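Local coordinates for putative cytosine/guanine deaminase (Unidentified, PDB 2PAJ), which catalyses the zinc-dependent hydrolytic deamination of 2-amino-4-hydroxypteridines such as isoxanthopterin, giving the 2,4-dihydroxypteridine and ammonium, at residues A[225-228]-A[229-232]. Sequence-based numbering, arbitrary orientation.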
loop_
_atom_site.group_PDB
_atom_site.type_symbol
_atom_site.label_atom_id
_atom_site.label_comp_id
_atom_site.label_asym_id
_atom_site.label_seq_id
_atom_site.Cartn_x
_atom_site.Cartn_y
_atom_site.Cartn_z
ATOM N N SER A 225 21.348 4.637 -3.380
ATOM C CA SER A 225 21.134 3.945 -4.654
ATOM C C SER A 225 21.581 4.763 -5.867
ATOM O O SER A 225 21.933 4.205 -6.907
ATOM C CB SER A 225 19.647 3.592 -4.822
ATOM O OG SER A 225 19.208 2.697 -3.820
ATOM N N ILE A 226 21.594 6.083 -5.708
ATOM C CA ILE A 226 21.917 6.986 -6.797
ATOM C C ILE A 226 22.770 8.216 -6.433
ATOM O O ILE A 226 22.770 8.677 -5.290
ATOM C CB ILE A 226 20.577 7.401 -7.452
ATOM C CG1 ILE A 226 20.364 6.532 -8.683
ATOM C CG2 ILE A 226 20.509 8.895 -7.708
ATOM C CD1 ILE A 226 19.069 6.785 -9.401
ATOM N N SER A 227 23.497 8.749 -7.413
ATOM C CA SER A 227 24.335 9.922 -7.182
ATOM C C SER A 227 23.454 11.163 -7.007
ATOM O O SER A 227 22.354 11.220 -7.546
ATOM C CB SER A 227 25.280 10.137 -8.362
ATOM O OG SER A 227 24.559 10.550 -9.510
ATOM N N PRO A 228 23.928 12.176 -6.253
ATOM C CA PRO A 228 23.076 13.358 -6.091
ATOM C C PRO A 228 22.777 14.142 -7.372
ATOM O O PRO A 228 21.747 14.812 -7.477
ATOM C CB PRO A 228 23.808 14.178 -5.025
ATOM C CG PRO A 228 25.203 13.701 -5.085
ATOM C CD PRO A 228 25.102 12.241 -5.364
ATOM N N ARG A 229 23.675 14.057 -8.346
ATOM C CA ARG A 229 23.481 14.731 -9.631
ATOM C C ARG A 229 22.359 13.955 -10.317
ATOM O O ARG A 229 21.513 14.513 -11.021
ATOM C CB ARG A 229 24.776 14.646 -10.451
ATOM C CG ARG A 229 24.661 14.930 -11.945
ATOM C CD ARG A 229 25.867 14.286 -12.641
ATOM N NE ARG A 229 26.010 14.614 -14.062
ATOM C CZ ARG A 229 27.055 14.234 -14.808
ATOM N NH1 ARG A 229 28.045 13.510 -14.271
ATOM N NH2 ARG A 229 27.132 14.586 -16.092
ATOM N N GLU A 230 22.371 12.650 -10.089
ATOM C CA GLU A 230 21.373 11.778 -10.656
ATOM C C GLU A 230 19.997 11.953 -10.013
ATOM O O GLU A 230 18.983 11.762 -10.677
ATOM C CB GLU A 230 21.829 10.325 -10.552
ATOM C CG GLU A 230 22.655 9.883 -11.730
ATOM C CD GLU A 230 23.179 8.470 -11.579
ATOM O OE1 GLU A 230 23.544 7.852 -12.610
ATOM O OE2 GLU A 230 23.242 7.983 -10.426
ATOM N N MET A 231 19.930 12.324 -8.735
ATOM C CA MET A 231 18.600 12.477 -8.165
ATOM C C MET A 231 17.909 13.724 -8.720
ATOM O O MET A 231 16.680 13.774 -8.802
ATOM C CB MET A 231 18.595 12.419 -6.613
ATOM C CG MET A 231 19.734 13.053 -5.831
ATOM S SD MET A 231 19.801 12.457 -4.071
ATOM C CE MET A 231 18.944 13.746 -3.213
ATOM N N ARG A 232 18.689 14.713 -9.147
ATOM C CA ARG A 232 18.083 15.904 -9.732
ATOM C C ARG A 232 17.468 15.522 -11.076
ATOM O O ARG A 232 16.264 15.719 -11.302
ATOM C CB ARG A 232 19.104 17.021 -9.940
ATOM C CG ARG A 232 19.492 17.751 -8.671
ATOM C CD ARG A 232 19.988 19.144 -8.989
ATOM N NE ARG A 232 20.350 19.919 -7.803
ATOM C CZ ARG A 232 21.416 19.680 -7.042
ATOM N NH1 ARG A 232 22.229 18.679 -7.346
ATOM N NH2 ARG A 232 21.679 20.445 -5.983
#
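Two torsions set up the reciprocal grip between S227 and E230: chi1 of S227 is 69°, which places OG between its own backbone N and carbonyl carbon and turns it to the first turn of the helix, while chi1 of E230, -88°, sets CG on the backbone-N side and points the glutamate back at S227, the chain being extended beyond CG, which carries OE2 as far as S227 N. In one direction, E230 N donates to S227 OG over 3.1 Å. In the other, S227 N donates to E230 OE2, also 3.1 Å long, and the N-H...O angle of 165° makes this the straighter of the two. The amide meets OE2 on its anti side, only slightly off the carboxylate plane. A weak bond from S227 OG to the same OE2 closes the loop, and T172 OG1 is a further partner of that oxygen, so the carboxylate is tied to a neighbouring loop as well as to the cap.

The backbone continues the pattern: M231 N donates to S227 O at 2.9 Å, the first i to i+4 bond of the helix, whereas the bond from R232 N to P228 O is long and weak. Apolar atoms pack beside the polar ones. I226 CG2 rests on E230 CB at 3.4 Å and lies 4.2 Å from M231 CB, the I226 and E230 side chains crossing at about a right angle. P228 CB lies 4.3 Å from M231 CG, and F270 of helix 267-273 touches both of these residues.

With S227 at the N-cap and P228 at the first helical position, where its missing N-H costs no helical bond, the reciprocal bonds define a capping box; it starts helix 228-240, which follows strand 213-217 in the TIM-barrel amidohydrolase fold.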